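Local coordinates for major pollen allergen Pla l 1 (Plantago lanceolata, PDB 4Z8W), which is a secreted major plantain pollen allergen of the Ole e 1-like family that binds zinc, at residues 30-42 with 52-65. Numbering follows the deposited sequence.
Sequences SERMAGAQVQLDC and SIGGETDQDGVYRL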
loop_
_atom_site.group_PDB
_atom_site.type_symbol
_atom_site.label_atom_id
_atom_site.label_comp_id
_atom_site.label_asym_id
_atom_site.label_seq_id
_atom_site.Cartn_x
_atom_site.Cartn_y
_atom_site.Cartn_z
ATOM N N SER A 30 -2.696 -4.127 -15.424
ATOM C CA SER A 30 -2.251 -4.442 -14.062
ATOM C C SER A 30 -2.958 -5.702 -13.490
ATOM O O SER A 30 -4.130 -5.947 -13.799
ATOM C CB SER A 30 -2.360 -3.222 -13.151
ATOM O OG SER A 30 -1.602 -2.140 -13.754
ATOM N N GLU A 31 -2.210 -6.522 -12.724
ATOM C CA GLU A 31 -2.721 -7.796 -12.142
ATOM C C GLU A 31 -2.696 -7.758 -10.628
ATOM O O GLU A 31 -1.649 -7.523 -10.063
ATOM C CB GLU A 31 -1.756 -8.948 -12.575
ATOM C CG GLU A 31 -1.720 -9.088 -14.101
ATOM C CD GLU A 31 -0.745 -10.145 -14.631
ATOM O OE1 GLU A 31 -0.093 -10.887 -13.844
ATOM O OE2 GLU A 31 -0.636 -10.199 -15.862
ATOM N N ARG A 32 -3.836 -7.966 -10.000
ATOM C CA ARG A 32 -3.961 -8.136 -8.545
ATOM C C ARG A 32 -2.956 -9.158 -8.020
ATOM O O ARG A 32 -2.832 -10.215 -8.577
ATOM C CB ARG A 32 -5.399 -8.590 -8.220
ATOM C CG ARG A 32 -6.473 -7.508 -8.500
ATOM C CD ARG A 32 -7.940 -7.980 -8.499
ATOM N NE ARG A 32 -8.845 -6.822 -8.637
ATOM C CZ ARG A 32 -9.268 -6.035 -7.623
ATOM N NH1 ARG A 32 -8.915 -6.292 -6.358
ATOM N NH2 ARG A 32 -10.063 -4.984 -7.875
ATOM N N MET A 33 -2.211 -8.834 -6.965
ATOM C CA MET A 33 -1.189 -9.756 -6.423
ATOM C C MET A 33 -1.591 -10.289 -5.012
ATOM O O MET A 33 -1.645 -9.515 -4.035
ATOM C CB MET A 33 0.184 -9.049 -6.301
ATOM C CG MET A 33 1.299 -9.918 -5.720
ATOM S SD MET A 33 2.871 -9.128 -5.500
ATOM C CE MET A 33 3.191 -8.603 -7.193
ATOM N N ALA A 34 -1.798 -11.610 -4.909
ATOM C CA ALA A 34 -1.935 -12.336 -3.652
ATOM C C ALA A 34 -0.617 -12.591 -2.990
ATOM O O ALA A 34 0.388 -12.894 -3.641
ATOM C CB ALA A 34 -2.674 -13.684 -3.888
ATOM N N GLY A 35 -0.599 -12.479 -1.667
ATOM C CA GLY A 35 0.601 -12.873 -0.905
ATOM C C GLY A 35 1.567 -11.757 -0.747
ATOM O O GLY A 35 2.649 -11.972 -0.224
ATOM N N ALA A 36 1.229 -10.541 -1.252
ATOM C CA ALA A 36 2.166 -9.448 -1.080
ATOM C C ALA A 36 2.156 -9.087 0.389
ATOM O O ALA A 36 1.152 -9.211 1.042
ATOM C CB ALA A 36 1.763 -8.197 -1.920
ATOM N N GLN A 37 3.278 -8.560 0.882
ATOM C CA GLN A 37 3.334 -8.091 2.236
ATOM C C GLN A 37 3.481 -6.565 2.242
ATOM O O GLN A 37 4.365 -6.015 1.569
ATOM C CB GLN A 37 4.500 -8.753 2.977
ATOM C CG GLN A 37 4.353 -10.294 3.128
ATOM C CD GLN A 37 5.665 -10.996 3.506
ATOM O OE1 GLN A 37 6.562 -10.419 4.178
ATOM N NE2 GLN A 37 5.814 -12.209 3.027
ATOM N N VAL A 38 2.657 -5.929 3.092
ATOM C CA VAL A 38 2.596 -4.477 3.240
ATOM C C VAL A 38 2.820 -4.118 4.724
ATOM O O VAL A 38 2.774 -4.978 5.617
ATOM C CB VAL A 38 1.264 -3.894 2.697
ATOM C CG1 VAL A 38 0.981 -4.303 1.232
ATOM C CG2 VAL A 38 0.089 -4.380 3.535
ATOM N N GLN A 39 3.117 -2.867 5.009
ATOM C CA GLN A 39 3.251 -2.464 6.391
ATOM C C GLN A 39 2.721 -1.038 6.584
ATOM O O GLN A 39 3.095 -0.118 5.815
ATOM C CB GLN A 39 4.731 -2.516 6.780
ATOM C CG GLN A 39 5.019 -2.144 8.231
ATOM C CD GLN A 39 6.431 -2.509 8.607
ATOM O OE1 GLN A 39 6.850 -3.663 8.392
ATOM N NE2 GLN A 39 7.199 -1.530 9.103
ATOM N N LEU A 40 1.820 -0.918 7.552
ATOM C CA LEU A 40 1.368 0.393 8.145
ATOM C C LEU A 40 2.348 0.918 9.210
ATOM O O LEU A 40 2.711 0.186 10.144
ATOM C CB LEU A 40 -0.061 0.259 8.710
ATOM C CG LEU A 40 -0.479 1.511 9.567
ATOM C CD1 LEU A 40 -0.664 2.749 8.681
ATOM C CD2 LEU A 40 -1.719 1.301 10.451
ATOM N N ASP A 41 2.864 2.134 9.036
ATOM C CA ASP A 41 3.741 2.804 10.000
ATOM C C ASP A 41 3.181 4.168 10.307
ATOM O O ASP A 41 2.873 4.936 9.356
ATOM C CB ASP A 41 5.155 3.004 9.421
ATOM C CG ASP A 41 5.861 1.655 9.119
ATOM O OD1 ASP A 41 5.894 0.796 10.006
ATOM O OD2 ASP A 41 6.296 1.428 7.982
ATOM N N CYS A 42 3.053 4.481 11.597
ATOM C CA CYS A 42 2.533 5.796 12.062
ATOM C C CYS A 42 3.572 6.368 13.020
ATOM O O CYS A 42 4.075 5.659 13.921
ATOM C CB CYS A 42 1.220 5.676 12.849
ATOM S SG CYS A 42 -0.170 4.861 12.055
ATOM N N SER A 52 3.303 0.331 14.315
ATOM C CA SER A 52 3.511 -0.382 13.046
ATOM C C SER A 52 2.687 -1.633 13.031
ATOM O O SER A 52 2.574 -2.259 14.064
ATOM C CB SER A 52 4.963 -0.815 12.904
ATOM O OG SER A 52 5.724 0.220 12.355
ATOM N N ILE A 53 2.104 -1.972 11.885
ATOM C CA ILE A 53 1.371 -3.243 11.719
ATOM C C ILE A 53 1.531 -3.775 10.270
ATOM O O ILE A 53 1.468 -2.998 9.309
ATOM C CB ILE A 53 -0.067 -3.186 12.174
ATOM C CG1 ILE A 53 -0.876 -4.291 11.506
ATOM C CG2 ILE A 53 -0.662 -1.839 11.970
ATOM C CD1 ILE A 53 -2.315 -3.939 11.365
ATOM N N GLY A 54 1.768 -5.092 10.152
ATOM C CA GLY A 54 2.053 -5.770 8.884
ATOM C C GLY A 54 0.913 -6.707 8.529
ATOM O O GLY A 54 0.144 -7.048 9.393
ATOM N N GLY A 55 0.721 -7.018 7.244
ATOM C CA GLY A 55 -0.252 -8.045 6.810
ATOM C C GLY A 55 -0.001 -8.367 5.331
ATOM O O GLY A 55 0.868 -7.741 4.656
ATOM N N GLU A 56 -0.782 -9.299 4.841
ATOM C CA GLU A 56 -0.601 -9.881 3.543
ATOM C C GLU A 56 -1.848 -9.664 2.769
ATOM O O GLU A 56 -2.924 -9.529 3.341
ATOM C CB GLU A 56 -0.334 -11.436 3.682
ATOM C CG GLU A 56 1.043 -11.714 4.225
ATOM C CD GLU A 56 1.626 -13.025 3.712
ATOM O OE1 GLU A 56 0.901 -13.814 3.032
ATOM O OE2 GLU A 56 2.826 -13.234 3.984
ATOM N N THR A 57 -1.726 -9.562 1.442
ATOM C CA THR A 57 -2.923 -9.394 0.638
ATOM C C THR A 57 -3.568 -10.762 0.391
ATOM O O THR A 57 -2.876 -11.765 0.486
ATOM C CB THR A 57 -2.665 -8.844 -0.725
ATOM O OG1 THR A 57 -1.619 -9.613 -1.374
ATOM C CG2 THR A 57 -2.223 -7.335 -0.592
ATOM N N ASP A 58 -4.827 -10.751 0.023
ATOM C CA ASP A 58 -5.564 -11.984 -0.224
ATOM C C ASP A 58 -5.694 -12.230 -1.742
ATOM O O ASP A 58 -4.961 -11.603 -2.595
ATOM C CB ASP A 58 -6.965 -11.869 0.455
ATOM C CG ASP A 58 -7.866 -10.908 -0.230
ATOM O OD1 ASP A 58 -7.476 -10.323 -1.270
ATOM O OD2 ASP A 58 -9.014 -10.715 0.262
ATOM N N GLN A 59 -6.662 -13.070 -2.101
ATOM C CA GLN A 59 -6.870 -13.476 -3.494
ATOM C C GLN A 59 -7.208 -12.369 -4.425
ATOM O O GLN A 59 -6.963 -12.484 -5.618
ATOM C CB GLN A 59 -8.051 -14.469 -3.582
ATOM C CG GLN A 59 -7.692 -15.820 -3.020
ATOM C CD GLN A 59 -6.479 -16.393 -3.694
ATOM O OE1 GLN A 59 -6.553 -16.875 -4.840
ATOM N NE2 GLN A 59 -5.349 -16.344 -3.003
ATOM N N ASP A 60 -7.887 -11.348 -3.931
ATOM C CA ASP A 60 -8.171 -10.206 -4.772
ATOM C C ASP A 60 -7.056 -9.147 -4.712
ATOM O O ASP A 60 -7.253 -8.048 -5.212
ATOM C CB ASP A 60 -9.504 -9.568 -4.382
ATOM C CG ASP A 60 -10.681 -10.494 -4.585
ATOM O OD1 ASP A 60 -10.873 -11.000 -5.716
ATOM O OD2 ASP A 60 -11.420 -10.705 -3.604
ATOM N N GLY A 61 -5.921 -9.475 -4.125
ATOM C CA GLY A 61 -4.809 -8.497 -3.905
ATOM C C GLY A 61 -5.184 -7.422 -2.865
ATOM O O GLY A 61 -4.669 -6.296 -2.922
ATOM N N VAL A 62 -6.063 -7.758 -1.914
ATOM C CA VAL A 62 -6.589 -6.762 -0.905
ATOM C C VAL A 62 -6.011 -7.058 0.441
ATOM O O VAL A 62 -6.018 -8.216 0.885
ATOM C CB VAL A 62 -8.135 -6.834 -0.781
ATOM C CG1 VAL A 62 -8.682 -5.796 0.217
ATOM C CG2 VAL A 62 -8.790 -6.617 -2.140
ATOM N N TYR A 63 -5.462 -6.045 1.133
ATOM C CA TYR A 63 -5.033 -6.312 2.497
ATOM C C TYR A 63 -6.067 -5.624 3.432
ATOM O O TYR A 63 -6.808 -4.749 3.006
ATOM C CB TYR A 63 -3.606 -5.787 2.831
ATOM C CG TYR A 63 -3.376 -4.291 2.423
ATOM C CD1 TYR A 63 -3.785 -3.215 3.275
ATOM C CD2 TYR A 63 -2.776 -3.986 1.205
ATOM C CE1 TYR A 63 -3.568 -1.896 2.892
ATOM C CE2 TYR A 63 -2.552 -2.631 0.799
ATOM C CZ TYR A 63 -2.951 -1.618 1.636
ATOM O OH TYR A 63 -2.730 -0.319 1.281
ATOM N N ARG A 64 -6.058 -5.954 4.715
ATOM C CA ARG A 64 -7.046 -5.340 5.639
ATOM C C ARG A 64 -6.383 -5.423 6.979
ATOM O O ARG A 64 -6.278 -6.487 7.623
ATOM C CB ARG A 64 -8.392 -6.054 5.545
ATOM C CG ARG A 64 -9.430 -5.659 6.546
ATOM C CD ARG A 64 -10.726 -6.414 6.267
ATOM N NE ARG A 64 -11.686 -6.220 7.334
ATOM C CZ ARG A 64 -12.631 -5.282 7.300
ATOM N NH1 ARG A 64 -12.736 -4.458 6.242
ATOM N NH2 ARG A 64 -13.468 -5.157 8.324
ATOM N N LEU A 65 -5.813 -4.289 7.377
ATOM C CA LEU A 65 -5.006 -4.268 8.570
ATOM C C LEU A 65 -5.840 -3.780 9.744
ATOM O O LEU A 65 -6.486 -2.711 9.648
ATOM C CB LEU A 65 -3.803 -3.381 8.357
ATOM C CG LEU A 65 -2.975 -3.532 7.071
ATOM C CD1 LEU A 65 -1.987 -2.354 6.992
ATOM C CD2 LEU A 65 -2.218 -4.865 6.989
#
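Thr-57 OG1 is the polar hub where 30-42 meets 52-65: Thr-57 OG1 donates to Met-33 O at 2.7 Å, on a lone pair in the carbonyl plane, and accepts from Ala-36 N at 3.0 Å. With OG1 turned between its own backbone N and carbonyl carbon (chi1 51°), the hydroxyl faces the Met-33 to Ala-36 bend and ties its two ends together. The Thr-57 backbone adds N to Ala-36 O, and its carbonyl receives Gly-35 N from well above the carbonyl plane. Nearby, Arg-32 stretches beside the Asp-58 to Gly-61 type I turn and sets NH1 on Asp-60 O at 2.7 Å, the oxygen lying in the guanidinium plane. That turn is braced from within by Asp-58 OD1, which takes Asp-60 N and Val-62 N from opposite faces of its carboxylate, the first bond forming an Asx turn. Beyond Thr-57 the chains run on as an antiparallel hairpin; Val-38 and Gly-55, and Leu-40 and Ile-53, are hydrogen-bonded pairs, the return bond from Gly-55 N to Val-38 O being weak. On one face Gln-39 NE2 reaches the syn lone pair of Asp-41 OD1 at 2.8 Å, while Gln-37 and Glu-56 lie side by side, amide and carboxylate nearly parallel. The other face is apolar: Val-38 CG2 sits over the Tyr-63 ring, 3.9 Å from its centroid, toward the rim. Leu-40 packs CD2 on Ile-53 CG2 at 3.6 Å and CB on Leu-65 CD1 at 3.7 Å. Tyr-63 and Leu-65 belong to strand 62-68, which pairs with strand 8-18 in the other sheet; the hairpin's apolar face thus forms part of the interface between the two sheets of this Ole e 1-like domain. Strand 37-42 continues its own sheet through strand 74-80, to which the Cys-42 to Cys-74 disulfide also links it, while Val-15 of strand 8-18 touches Val-38 and Ala-36, and Phe-122 of strand 114-123 meets Ala-36 and Met-33.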